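Local coordinates for attachment protein G3P (Enterobacteria phage Ike, PDB 4EO0) that probably binds the host's N-pilus at the start of infection, through a receptor-binding domain at the tip of the filamentous phage, at residues Ser18-Ser23 with Arg32-Thr37; Phe72-Gly77 with Gly101-Ser106; Val81-Pro86 with Trp93-Gln98. All coordinates share one frame; numbering follows the deposited sequence. Where two conformers were deposited one is given.

Contact 1: Ser18-Ser23 with Arg32-Thr37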
ATOM      1  N   SER A  18       2.625  13.763   3.987  1.00 31.14           N
ATOM      2  CA  SER A  18       2.004  15.073   4.238  1.00 31.38           C
ATOM      3  C   SER A  18       2.537  16.186   3.350  1.00 36.52           C
ATOM      4  O   SER A  18       3.716  16.193   2.989  1.00 38.10           O
ATOM      5  CB  SER A  18       2.126  15.486   5.705  1.00 36.01           C
ATOM      6  OG  SER A  18       3.466  15.822   6.041  1.00 42.88           O
ATOM      7  N   LYS A  19       1.649  17.117   2.984  1.00 33.75           N
ATOM      8  CA  LYS A  19       1.987  18.284   2.170  1.00 34.67           C
ATOM      9  C   LYS A  19       1.779  19.513   3.036  1.00 40.07           C
ATOM     10  O   LYS A  19       0.871  19.521   3.874  1.00 38.95           O
ATOM     11  CB  LYS A  19       1.114  18.331   0.903  1.00 37.27           C
ATOM     12  CG  LYS A  19       1.526  17.281  -0.117  1.00 47.61           C
ATOM     13  CD  LYS A  19       0.496  17.070  -1.204  1.00 56.96           C
ATOM     14  CE  LYS A  19       0.978  16.039  -2.194  1.00 63.41           C
ATOM     15  NZ  LYS A  19      -0.070  15.689  -3.183  1.00 74.55           N
ATOM     16  N   THR A  20       2.655  20.528   2.888  1.00 39.19           N
ATOM     17  CA  THR A  20       2.572  21.764   3.669  1.00 39.58           C
ATOM     18  C   THR A  20       1.441  22.644   3.151  1.00 45.54           C
ATOM     19  O   THR A  20       1.326  22.839   1.937  1.00 45.50           O
ATOM     20  CB  THR A  20       3.921  22.506   3.670  1.00 50.95           C
ATOM     21  OG1 THR A  20       4.981  21.559   3.833  1.00 49.39           O
ATOM     22  CG2 THR A  20       4.006  23.572   4.765  1.00 48.53           C
ATOM     23  N   VAL A  21       0.600  23.160   4.075  1.00 42.39           N
ATOM     24  CA  VAL A  21      -0.527  24.055   3.762  1.00 43.13           C
ATOM     25  C   VAL A  21      -0.496  25.284   4.672  1.00 48.07           C
ATOM     26  O   VAL A  21      -0.377  25.151   5.891  1.00 47.37           O
ATOM     27  CB  VAL A  21      -1.907  23.320   3.754  1.00 47.27           C
ATOM     28  CG1 VAL A  21      -3.086  24.298   3.772  1.00 46.97           C
ATOM     29  CG2 VAL A  21      -2.021  22.377   2.554  1.00 47.66           C
ATOM     30  N   GLU A  22      -0.573  26.477   4.061  1.00 45.85           N
ATOM     31  CA  GLU A  22      -0.595  27.760   4.761  1.00 46.04           C
ATOM     32  C   GLU A  22      -2.030  28.270   4.829  1.00 50.18           C
ATOM     33  O   GLU A  22      -2.771  28.183   3.847  1.00 50.17           O
ATOM     34  CB  GLU A  22       0.296  28.806   4.055  1.00 47.77           C
ATOM     35  CG  GLU A  22       1.770  28.445   3.940  1.00 61.81           C
ATOM     36  CD  GLU A  22       2.531  28.262   5.240  1.00 89.85           C
ATOM     37  OE1 GLU A  22       2.656  29.244   6.008  1.00 84.74           O
ATOM     38  OE2 GLU A  22       3.032  27.139   5.474  1.00 88.53           O
ATOM     39  N   SER A  23      -2.415  28.796   5.997  1.00 46.93           N
ATOM     40  CA  SER A  23      -3.734  29.371   6.269  1.00 46.85           C
ATOM     41  C   SER A  23      -3.611  30.394   7.399  1.00 50.99           C
ATOM     42  O   SER A  23      -2.510  30.623   7.900  1.00 50.73           O
ATOM     43  CB  SER A  23      -4.732  28.275   6.644  1.00 50.57           C
ATOM     44  OG  SER A  23      -4.331  27.567   7.806  1.00 57.83           O
ATOM     45  N   ARG A  32       0.682  27.214   9.930  1.00 46.83           N
ATOM     46  CA  ARG A  32       1.308  26.280   9.000  1.00 45.71           C
ATOM     47  C   ARG A  32       0.837  24.867   9.371  1.00 45.69           C
ATOM     48  O   ARG A  32       0.927  24.480  10.537  1.00 45.55           O
ATOM     49  CB  ARG A  32       2.845  26.419   9.061  1.00 47.88           C
ATOM     50  CG  ARG A  32       3.624  25.392   8.236  1.00 60.52           C
ATOM     51  CD  ARG A  32       5.108  25.705   8.182  1.00 72.87           C
ATOM     52  NE  ARG A  32       5.402  26.794   7.247  1.00 84.54           N
ATOM     53  CZ  ARG A  32       6.624  27.145   6.857  1.00100.21           C
ATOM     54  NH1 ARG A  32       7.687  26.495   7.314  1.00 86.09           N
ATOM     55  NH2 ARG A  32       6.791  28.148   6.005  1.00 89.85           N
ATOM     56  N   LYS A  33       0.298  24.121   8.388  1.00 39.56           N
ATOM     57  CA  LYS A  33      -0.210  22.760   8.604  1.00 38.52           C
ATOM     58  C   LYS A  33       0.387  21.725   7.637  1.00 38.85           C
ATOM     59  O   LYS A  33       0.771  22.074   6.516  1.00 38.87           O
ATOM     60  CB  LYS A  33      -1.751  22.724   8.532  1.00 41.29           C
ATOM     61  CG  LYS A  33      -2.465  23.468   9.665  1.00 53.64           C
ATOM     62  CD  LYS A  33      -2.818  22.547  10.826  1.00 65.02           C
ATOM     63  CE  LYS A  33      -3.625  23.249  11.890  1.00 73.64           C
ATOM     64  NZ  LYS A  33      -4.109  22.295  12.919  1.00 80.15           N
ATOM     65  N   GLU A  34       0.430  20.452   8.067  1.00 40.02           N
ATOM     66  CA  GLU A  34       0.910  19.311   7.267  1.00 37.17           C
ATOM     67  C   GLU A  34      -0.297  18.407   7.054  1.00 35.49           C
ATOM     68  O   GLU A  34      -0.810  17.843   8.023  1.00 32.38           O
ATOM     69  CB  GLU A  34       2.074  18.600   7.961  1.00 39.12           C
ATOM     70  CG  GLU A  34       3.358  19.409   7.899  1.00 47.31           C
ATOM     71  CD  GLU A  34       4.002  19.542   6.533  1.00 56.17           C
ATOM     72  OE1 GLU A  34       3.885  18.608   5.706  1.00 49.76           O
ATOM     73  OE2 GLU A  34       4.669  20.575   6.312  1.00 50.70           O
ATOM     74  N   VAL A  35      -0.768  18.327   5.782  1.00 31.64           N
ATOM     75  CA  VAL A  35      -2.009  17.655   5.379  0.50 29.62           C
ATOM     76  C   VAL A  35      -1.856  16.341   4.581  1.00 31.13           C
ATOM     77  O   VAL A  35      -1.082  16.269   3.627  1.00 31.99           O
ATOM     78  CB  VAL A  35      -2.930  18.665   4.625  0.50 34.03           C
ATOM     79  CG1 VAL A  35      -4.350  18.125   4.447  0.50 32.54           C
ATOM     80  CG2 VAL A  35      -2.969  20.022   5.324  0.50 35.42           C
ATOM     81  N   ILE A  36      -2.675  15.333   4.946  1.00 26.13           N
ATOM     82  CA  ILE A  36      -2.814  14.062   4.259  1.00 22.53           C
ATOM     83  C   ILE A  36      -4.332  13.958   3.986  1.00 26.12           C
ATOM     84  O   ILE A  36      -5.136  14.116   4.907  1.00 26.98           O
ATOM     85  CB  ILE A  36      -2.263  12.825   4.991  1.00 22.76           C
ATOM     86  CG1 ILE A  36      -0.761  12.992   5.276  1.00 21.58           C
ATOM     87  CG2 ILE A  36      -2.506  11.578   4.117  1.00 21.71           C
ATOM     88  CD1 ILE A  36      -0.061  11.817   5.979  1.00 23.67           C
ATOM     89  N   THR A  37      -4.712  13.724   2.724  1.00 22.90           N
ATOM     90  CA  THR A  37      -6.130  13.619   2.367  1.00 22.70           C
ATOM     91  C   THR A  37      -6.523  12.149   2.211  1.00 24.08           C
ATOM     92  O   THR A  37      -5.652  11.277   2.112  1.00 22.74           O
ATOM     93  CB  THR A  37      -6.411  14.338   1.031  1.00 31.08           C
ATOM     94  OG1 THR A  37      -5.838  13.543  -0.016  1.00 31.22           O
ATOM     95  CG2 THR A  37      -5.904  15.783   0.992  1.00 30.41           C
TER
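Glu34 reaches across to Ser18 and Thr20, and its carboxylate anchors the tight end of a beta hairpin made by strands 12-24 and 30-36. The backbones run antiparallel. Lys19 with Val35 and Val21 with Lys33 are the hydrogen-bonded pairs, each joined by two N-H to O bonds; that from Val21 N to Lys33 O measures 2.7 Å. Thr20 with Glu34 and Glu22 with Arg32 are non-hydrogen-bonded pairs, and their side chains carry the polar face.

Glu34 has CG anti to its own carbonyl carbon (chi1 -73°), and a bend at chi2 (-69°) brings CD back toward the facing strand. Each carboxylate oxygen then receives one hydroxyl. Ser18 OG donates to Glu34 OE1 on the anti side at 2.8 Å, while Thr20 OG1 donates to Glu34 OE2 on the syn side at 2.7 Å. Two donors on two oxygens fix the turn of this buried group and probably favour its charged form. Ser18 OG is itself tied to Ser92 OG and Trp93 N, which anchors this end of the hairpin to the loop beside it. Ile36 CG1 packs on Ser18 CA at 3.6 Å.

The other face is apolar at its middle but largely exposed. There Val21 CG2 touches Val35 CG2 at 3.8 Å, in one of the two conformers of Val35, and the end of Lys33 leads away from the contact.

Toward the hairpin's turn the polar face is solvent-exposed. Glu22 and Arg32 lie side by side there, pointing the same way, with carboxylate and guanidinium planes 82° apart. They are joined by a salt bridge in which Arg32 NE donates to the syn side of Glu22 OE2 at 3.0 Å.

Contact 2: Phe72-Gly77 with Gly101-Ser106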
ATOM      1  N   PHE A  72       0.548 -19.869 -11.347  1.00 21.06           N
ATOM      2  CA  PHE A  72       0.741 -19.056 -10.154  1.00 17.75           C
ATOM      3  C   PHE A  72      -0.120 -17.838 -10.221  1.00 19.45           C
ATOM      4  O   PHE A  72      -0.490 -17.388 -11.316  1.00 19.87           O
ATOM      5  CB  PHE A  72       2.228 -18.628 -10.002  1.00 16.85           C
ATOM      6  CG  PHE A  72       3.177 -19.785 -10.156  1.00 18.80           C
ATOM      7  CD1 PHE A  72       3.366 -20.692  -9.117  1.00 19.62           C
ATOM      8  CD2 PHE A  72       3.802 -20.030 -11.370  1.00 20.71           C
ATOM      9  CE1 PHE A  72       4.140 -21.835  -9.309  1.00 20.22           C
ATOM     10  CE2 PHE A  72       4.588 -21.159 -11.548  1.00 23.37           C
ATOM     11  CZ  PHE A  72       4.772 -22.038 -10.509  1.00 20.36           C
ATOM     12  N   ARG A  73      -0.483 -17.315  -9.046  1.00 17.59           N
ATOM     13  CA  ARG A  73      -1.245 -16.091  -8.974  1.00 17.84           C
ATOM     14  C   ARG A  73      -0.936 -15.340  -7.726  1.00 18.60           C
ATOM     15  O   ARG A  73      -0.512 -15.918  -6.722  1.00 15.30           O
ATOM     16  CB  ARG A  73      -2.757 -16.334  -9.139  1.00 20.79           C
ATOM     17  CG  ARG A  73      -3.401 -16.937  -7.915  1.00 21.73           C
ATOM     18  CD  ARG A  73      -4.850 -17.252  -8.131  1.00 25.53           C
ATOM     19  NE  ARG A  73      -5.443 -17.636  -6.861  1.00 28.17           N
ATOM     20  CZ  ARG A  73      -6.727 -17.912  -6.675  1.00 41.50           C
ATOM     21  NH1 ARG A  73      -7.573 -17.896  -7.702  1.00 32.63           N
ATOM     22  NH2 ARG A  73      -7.168 -18.250  -5.473  1.00 25.36           N
ATOM     23  N   LEU A  74      -1.235 -14.049  -7.771  1.00 16.25           N
ATOM     24  CA  LEU A  74      -1.144 -13.174  -6.620  1.00 15.03           C
ATOM     25  C   LEU A  74      -2.571 -12.791  -6.231  1.00 19.19           C
ATOM     26  O   LEU A  74      -3.337 -12.278  -7.060  1.00 19.93           O
ATOM     27  CB  LEU A  74      -0.308 -11.934  -6.960  1.00 13.70           C
ATOM     28  CG  LEU A  74      -0.326 -10.818  -5.920  1.00 16.23           C
ATOM     29  CD1 LEU A  74       0.445 -11.196  -4.635  1.00 15.41           C
ATOM     30  CD2 LEU A  74       0.235  -9.573  -6.509  1.00 14.33           C
ATOM     31  N   VAL A  75      -2.938 -13.056  -4.976  1.00 15.57           N
ATOM     32  CA  VAL A  75      -4.243 -12.669  -4.480  1.00 15.87           C
ATOM     33  C   VAL A  75      -3.961 -11.490  -3.564  1.00 17.18           C
ATOM     34  O   VAL A  75      -3.287 -11.663  -2.545  1.00 14.76           O
ATOM     35  CB  VAL A  75      -5.018 -13.803  -3.741  1.00 19.58           C
ATOM     36  CG1 VAL A  75      -6.334 -13.272  -3.148  1.00 19.18           C
ATOM     37  CG2 VAL A  75      -5.297 -14.977  -4.666  1.00 21.38           C
ATOM     38  N   THR A  76      -4.453 -10.288  -3.928  1.00 15.46           N
ATOM     39  CA  THR A  76      -4.223  -9.063  -3.164  0.50 13.86           C
ATOM     40  C   THR A  76      -5.500  -8.702  -2.407  1.00 16.80           C
ATOM     41  O   THR A  76      -6.578  -8.828  -2.983  1.00 17.27           O
ATOM     42  CB  THR A  76      -3.797  -7.928  -4.122  0.50 16.87           C
ATOM     43  OG1 THR A  76      -2.748  -8.369  -4.991  0.50 10.79           O
ATOM     44  CG2 THR A  76      -3.330  -6.693  -3.398  0.50 12.79           C
ATOM     45  N   GLY A  77      -5.356  -8.225  -1.177  1.00 13.79           N
ATOM     46  CA  GLY A  77      -6.503  -7.775  -0.406  1.00 14.21           C
ATOM     47  C   GLY A  77      -7.198  -6.656  -1.161  1.00 18.01           C
ATOM     48  O   GLY A  77      -6.561  -5.955  -1.952  1.00 16.88           O
ATOM     49  N   GLY A 101      -0.592  -9.483   0.279  1.00  9.71           N
ATOM     50  CA  GLY A 101      -0.273 -10.068  -1.024  1.00 10.23           C
ATOM     51  C   GLY A 101       0.061 -11.519  -0.765  1.00 10.91           C
ATOM     52  O   GLY A 101       1.039 -11.810  -0.084  1.00 11.00           O
ATOM     53  N   ASP A 102      -0.777 -12.432  -1.268  1.00  8.85           N
ATOM     54  CA  ASP A 102      -0.658 -13.867  -1.089  1.00 11.10           C
ATOM     55  C   ASP A 102      -0.263 -14.497  -2.412  1.00 12.55           C
ATOM     56  O   ASP A 102      -1.055 -14.540  -3.356  1.00 13.91           O
ATOM     57  CB  ASP A 102      -2.024 -14.402  -0.655  1.00 13.24           C
ATOM     58  CG  ASP A 102      -2.036 -15.851  -0.218  1.00 19.22           C
ATOM     59  OD1 ASP A 102      -0.942 -16.474  -0.184  1.00 18.87           O
ATOM     60  OD2 ASP A 102      -3.126 -16.355   0.119  1.00 24.70           O
ATOM     61  N   ILE A 103       0.958 -15.016  -2.467  1.00 10.63           N
ATOM     62  CA  ILE A 103       1.489 -15.679  -3.652  1.00 11.80           C
ATOM     63  C   ILE A 103       1.056 -17.132  -3.590  1.00 15.56           C
ATOM     64  O   ILE A 103       1.307 -17.815  -2.591  1.00 15.08           O
ATOM     65  CB  ILE A 103       3.019 -15.504  -3.667  1.00 14.48           C
ATOM     66  CG1 ILE A 103       3.391 -14.018  -3.852  1.00 14.25           C
ATOM     67  CG2 ILE A 103       3.631 -16.371  -4.787  1.00 14.06           C
ATOM     68  CD1 ILE A 103       4.889 -13.734  -3.680  1.00 20.57           C
ATOM     69  N   GLN A 104       0.314 -17.563  -4.605  1.00 13.12           N
ATOM     70  CA  GLN A 104      -0.256 -18.905  -4.639  1.00 15.07           C
ATOM     71  C   GLN A 104       0.140 -19.727  -5.856  1.00 19.41           C
ATOM     72  O   GLN A 104       0.564 -19.188  -6.888  1.00 18.14           O
ATOM     73  CB  GLN A 104      -1.804 -18.816  -4.586  1.00 16.93           C
ATOM     74  CG  GLN A 104      -2.384 -18.080  -3.379  1.00 16.44           C
ATOM     75  CD  GLN A 104      -3.882 -18.069  -3.349  1.00 23.39           C
ATOM     76  OE1 GLN A 104      -4.565 -18.327  -4.340  1.00 22.39           O
ATOM     77  NE2 GLN A 104      -4.432 -17.704  -2.207  1.00 20.68           N
ATOM     78  N   ARG A 105      -0.018 -21.056  -5.727  1.00 16.93           N
ATOM     79  CA  ARG A 105       0.240 -21.991  -6.815  0.70 17.61           C
ATOM     80  C   ARG A 105      -0.927 -22.965  -6.935  1.00 23.54           C
ATOM     81  O   ARG A 105      -1.596 -23.262  -5.946  1.00 22.12           O
ATOM     82  CB  ARG A 105       1.575 -22.739  -6.645  0.70 16.37           C
ATOM     83  CG  ARG A 105       1.534 -23.925  -5.685  0.70 21.75           C
ATOM     84  CD  ARG A 105       2.902 -24.520  -5.516  0.70 23.73           C
ATOM     85  NE  ARG A 105       2.895 -25.592  -4.529  0.70 32.05           N
ATOM     86  CZ  ARG A 105       2.788 -26.883  -4.824  0.70 42.71           C
ATOM     87  NH1 ARG A 105       2.685 -27.278  -6.090  0.70 23.51           N
ATOM     88  NH2 ARG A 105       2.776 -27.789  -3.858  0.70 36.80           N
ATOM     89  N   SER A 106      -1.171 -23.449  -8.141  1.00 23.76           N
ATOM     90  CA  SER A 106      -2.230 -24.432  -8.365  1.00 27.01           C
ATOM     91  C   SER A 106      -1.638 -25.795  -7.982  1.00 33.53           C
ATOM     92  O   SER A 106      -0.446 -26.023  -8.203  1.00 31.32           O
ATOM     93  CB  SER A 106      -2.689 -24.419  -9.818  1.00 30.72           C
ATOM     94  OG  SER A 106      -1.614 -24.726 -10.686  1.00 32.05           O
TER
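Gln104 lies across Arg73 and Val75 on one face of two antiparallel strands, 72-76 and 101-106. Its CB sits 3.8 Å from Arg73 O and a little farther from Arg73 CG. CG is anti to the residue's own carbonyl carbon (chi1 -57°), and from there the chain is extended, carrying the amide over Val75, whose CG2 lies 3.4 Å from Gln104 OE1 and also touches Gln104 CD. At the tip the two amide atoms take different partners. Gln104 OE1 accepts two bonds from a single guanidinium, Arg73 NE and Arg73 NH2 each donating at 2.8 Å. The oxygen lies close to the guanidinium plane, and the two flat groups are only 30° apart. Gln104 NE2 donates within its own strand to Asp102 OD2 at 3.0 Å, approaching from above the carboxylate plane. With both ends of the amide engaged, its flip is settled: exchanging O and N would lose all three bonds. Asp102 is steadied in turn by Ser6 OG, which bonds its OD1, and the Arg73 guanidinium also makes a cation-pi contact with Trp4.

Phe72, Leu74 and Ile103 make the other face largely apolar. Leu74 CD1 lies 3.9 Å from Gly101 CA and 4.2 Å from Ile103 CG1. Arg105 adds a charged chain at the end of this face, its CB touching Phe72 CD1 at 3.7 Å and its guanidinium making a cation-pi contact with Trp67. Phe72 and Leu74 also touch helix 38-66, through Leu63 and through Gln53 and Phe56.

Paired backbone bonds at Arg73 with Gln104 and at Val75 with Asp102 hold the register. The whole is an antiparallel sheet in which strand 94-106 runs between 72-76 and 4-6, with the face of Phe72 and Leu74 packed on helix 38-66.

Contact 3: Val81-Pro86 with Trp93-Gln98; sequences VYNGSP and WSIRAQ
Ile95 and Asn83 meet just where the short strand 81-82 gives way to a loop; these two and Val81 are the residues with the most surface buried here. Ile95 spreads its branches over the departing chain: CD1 lies 3.4 Å from Ser85 O and also reaches Gly84 C, CG1 lies against Gly84 CA, and CG2 turns to Tyr82 CB at 4.0 Å and to Asn83 OD1.

Asn83 carries the pairing one step past the end of strand 81-82, through its side chain. CG stands between the backbone N and the carbonyl carbon (chi1 72°), and OD1 accepts from Arg96 N at 2.9 Å. The bond is straight at the hydrogen, 168°, although the donor stands well above the plane of the amide C=O. The side chain thus takes the N-H that a regular ladder would give to a backbone oxygen. Asn83 N to Arg96 O is weak, at 3.3 Å. Beyond it, Asn83 ND2 donates to a water that donates in turn to Ser94 O.

At Val81 the pairing is regular. Val81 and Gln98 form an antiparallel hydrogen-bonded pair, Gln98 N giving to Val81 O at 2.9 Å, and a second water bridges Val81 O and Arg96 O.

Next to it, Tyr82 CE2 packs on Ala97 CB at 3.5 Å, on the face turned to helix 38-66, where Tyr82 touches Leu41 and Cys45, the latter disulfide-bonded to Cys80. Ile95 adjoins Ile36 of strand 30-36, and strand 12-24 bonds the backbones of Ile95 and Ala97 through Ala16 and Gly14.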
ATOM      1  N   VAL A  81      -4.975  -1.720   5.180  1.00 12.50           N
ATOM      2  CA  VAL A  81      -5.012  -1.374   6.604  1.00 11.31           C
ATOM      3  C   VAL A  81      -3.997  -0.227   6.716  1.00 13.60           C
ATOM      4  O   VAL A  81      -2.872  -0.333   6.198  1.00 13.01           O
ATOM      5  CB  VAL A  81      -4.686  -2.530   7.563  1.00 12.57           C
ATOM      6  CG1 VAL A  81      -4.590  -2.033   9.018  1.00 13.23           C
ATOM      7  CG2 VAL A  81      -5.725  -3.629   7.428  1.00 12.03           C
ATOM      8  N   TYR A  82      -4.409   0.857   7.365  1.00 13.02           N
ATOM      9  CA  TYR A  82      -3.600   2.066   7.527  1.00 11.65           C
ATOM     10  C   TYR A  82      -3.200   2.289   8.957  1.00 16.51           C
ATOM     11  O   TYR A  82      -3.894   1.839   9.868  1.00 17.57           O
ATOM     12  CB  TYR A  82      -4.375   3.307   7.033  1.00 11.33           C
ATOM     13  CG  TYR A  82      -4.914   3.172   5.631  1.00 12.33           C
ATOM     14  CD1 TYR A  82      -6.118   2.516   5.386  1.00 12.96           C
ATOM     15  CD2 TYR A  82      -4.197   3.656   4.538  1.00 14.06           C
ATOM     16  CE1 TYR A  82      -6.601   2.354   4.084  1.00 12.77           C
ATOM     17  CE2 TYR A  82      -4.674   3.504   3.235  1.00 12.12           C
ATOM     18  CZ  TYR A  82      -5.866   2.833   3.013  1.00 16.95           C
ATOM     19  OH  TYR A  82      -6.363   2.697   1.743  1.00 14.98           O
ATOM     20  N   ASN A  83      -2.100   3.019   9.172  1.00 16.00           N
ATOM     21  CA  ASN A  83      -1.660   3.374  10.537  1.00 17.53           C
ATOM     22  C   ASN A  83      -2.027   4.822  10.909  1.00 20.78           C
ATOM     23  O   ASN A  83      -1.436   5.402  11.819  1.00 21.06           O
ATOM     24  CB  ASN A  83      -0.161   3.104  10.719  1.00 16.68           C
ATOM     25  CG  ASN A  83       0.747   4.066   9.981  1.00 23.79           C
ATOM     26  OD1 ASN A  83       0.326   4.814   9.110  1.00 17.79           O
ATOM     27  ND2 ASN A  83       2.015   4.072  10.318  1.00 20.18           N
ATOM     28  N   GLY A  84      -2.963   5.405  10.180  1.00 17.25           N
ATOM     29  CA  GLY A  84      -3.387   6.778  10.441  1.00 18.60           C
ATOM     30  C   GLY A  84      -4.578   7.133   9.606  1.00 21.57           C
ATOM     31  O   GLY A  84      -4.923   6.434   8.652  1.00 19.98           O
ATOM     32  N   SER A  85      -5.192   8.222   9.983  1.00 21.01           N
ATOM     33  CA  SER A  85      -6.380   8.774   9.345  0.70 20.54           C
ATOM     34  C   SER A  85      -5.993  10.043   8.628  1.00 23.66           C
ATOM     35  O   SER A  85      -5.081  10.738   9.099  1.00 23.54           O
ATOM     36  CB  SER A  85      -7.425   9.122  10.406  0.70 21.40           C
ATOM     37  OG  SER A  85      -8.004   7.938  10.913  0.70 28.71           O
ATOM     38  N   PRO A  86      -6.679  10.410   7.516  1.00 20.33           N
ATOM     39  CA  PRO A  86      -6.347  11.682   6.872  1.00 22.60           C
ATOM     40  C   PRO A  86      -6.631  12.834   7.831  1.00 28.16           C
ATOM     41  O   PRO A  86      -7.499  12.732   8.709  1.00 28.74           O
ATOM     42  CB  PRO A  86      -7.305  11.739   5.681  1.00 24.51           C
ATOM     43  CG  PRO A  86      -8.342  10.807   5.959  1.00 26.24           C
ATOM     44  CD  PRO A  86      -7.789   9.740   6.809  1.00 20.49           C
ATOM     45  N   TRP A  93       4.517  14.493   8.397  1.00 37.39           N
ATOM     46  CA  TRP A  93       4.150  13.128   8.770  1.00 33.11           C
ATOM     47  C   TRP A  93       3.710  12.290   7.574  1.00 31.53           C
ATOM     48  O   TRP A  93       3.561  12.792   6.471  1.00 30.36           O
ATOM     49  CB  TRP A  93       3.079  13.121   9.864  1.00 30.60           C
ATOM     50  CG  TRP A  93       1.767  13.684   9.430  1.00 30.74           C
ATOM     51  CD1 TRP A  93       1.526  14.951   8.995  1.00 35.28           C
ATOM     52  CD2 TRP A  93       0.511  13.002   9.393  1.00 28.12           C
ATOM     53  NE1 TRP A  93       0.202  15.102   8.690  1.00 33.86           N
ATOM     54  CE2 TRP A  93      -0.446  13.920   8.927  1.00 32.34           C
ATOM     55  CE3 TRP A  93       0.099  11.710   9.714  1.00 26.67           C
ATOM     56  CZ2 TRP A  93      -1.780  13.582   8.764  1.00 30.17           C
ATOM     57  CZ3 TRP A  93      -1.225  11.380   9.553  1.00 26.75           C
ATOM     58  CH2 TRP A  93      -2.152  12.310   9.085  1.00 28.24           C
ATOM     59  N   SER A  94       3.547  10.993   7.808  1.00 26.15           N
ATOM     60  CA  SER A  94       3.159  10.060   6.753  1.00 23.75           C
ATOM     61  C   SER A  94       2.206   9.003   7.275  1.00 24.29           C
ATOM     62  O   SER A  94       2.121   8.787   8.489  1.00 24.70           O
ATOM     63  CB  SER A  94       4.391   9.377   6.153  1.00 29.12           C
ATOM     64  OG  SER A  94       5.102   8.661   7.150  1.00 37.79           O
ATOM     65  N   ILE A  95       1.527   8.302   6.352  1.00 18.05           N
ATOM     66  CA  ILE A  95       0.654   7.170   6.665  1.00 15.42           C
ATOM     67  C   ILE A  95       1.125   6.023   5.796  1.00 19.02           C
ATOM     68  O   ILE A  95       1.362   6.217   4.606  1.00 20.94           O
ATOM     69  CB  ILE A  95      -0.851   7.468   6.426  1.00 17.65           C
ATOM     70  CG1 ILE A  95      -1.377   8.445   7.480  1.00 19.56           C
ATOM     71  CG2 ILE A  95      -1.715   6.195   6.429  1.00 16.60           C
ATOM     72  CD1 ILE A  95      -2.771   9.049   7.187  1.00 20.87           C
ATOM     73  N   ARG A  96       1.216   4.822   6.376  1.00 15.89           N
ATOM     74  CA  ARG A  96       1.572   3.595   5.683  1.00 15.50           C
ATOM     75  C   ARG A  96       0.278   2.899   5.342  1.00 16.43           C
ATOM     76  O   ARG A  96      -0.569   2.754   6.215  1.00 16.25           O
ATOM     77  CB  ARG A  96       2.356   2.689   6.627  1.00 14.76           C
ATOM     78  CG  ARG A  96       3.752   3.176   6.934  1.00 17.27           C
ATOM     79  CD  ARG A  96       4.478   2.217   7.854  1.00 19.46           C
ATOM     80  NE  ARG A  96       5.875   2.637   7.992  1.00 20.04           N
ATOM     81  CZ  ARG A  96       6.873   2.101   7.299  1.00 24.67           C
ATOM     82  NH1 ARG A  96       6.645   1.090   6.465  1.00 17.15           N
ATOM     83  NH2 ARG A  96       8.111   2.545   7.458  1.00 19.64           N
ATOM     84  N   ALA A  97       0.113   2.507   4.075  1.00 11.73           N
ATOM     85  CA  ALA A  97      -1.016   1.710   3.573  1.00 11.27           C
ATOM     86  C   ALA A  97      -0.407   0.332   3.353  1.00 13.10           C
ATOM     87  O   ALA A  97       0.560   0.199   2.613  1.00 13.43           O
ATOM     88  CB  ALA A  97      -1.523   2.279   2.242  1.00 12.89           C
ATOM     89  N   GLN A  98      -0.922  -0.667   4.051  1.00  9.49           N
ATOM     90  CA  GLN A  98      -0.433  -2.038   3.903  1.00  8.03           C
ATOM     91  C   GLN A  98      -1.496  -2.902   3.264  1.00  9.65           C
ATOM     92  O   GLN A  98      -2.650  -2.908   3.709  1.00 10.57           O
ATOM     93  CB  GLN A  98      -0.006  -2.653   5.242  1.00  8.90           C
ATOM     94  CG  GLN A  98       1.358  -2.150   5.739  1.00  7.74           C
ATOM     95  CD  GLN A  98       1.707  -2.613   7.119  1.00 24.59           C
ATOM     96  OE1 GLN A  98       1.054  -3.490   7.706  1.00 15.29           O
ATOM     97  NE2 GLN A  98       2.798  -2.092   7.642  1.00 14.97           N
TER
HETATM   98  O   HOH W   1      -0.594   0.169   7.551  1.00 14.84           O
HETATM   99  O   HOH W   2       3.922   6.191   9.226  1.00 22.52           O
HETATM  100  O   HOH W   3       0.600   7.694  10.729  1.00 30.40           O

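From the N terminus, the chain first closes contact 1, a hairpin with eight residues between its segments, and then enters helix 38-66. Contact 2 opens after the helix and closes only when the last strand returns to pair with 72-76. Contact 3 is nested inside that loop: both use strand 94-106, whose earlier part pairs with 81-82. Contacts 1 and 2 lie on opposite sides of the chain's centre, their own centres 37 Å apart, yet belong to one sheet. Contact 3 sits between, touching contact 1 through Ser18 N to Trp93 O and Trp93 NE1 to Glu34 O, both probable hydrogen bonds, and through Pro86 against Ile36 and Thr37.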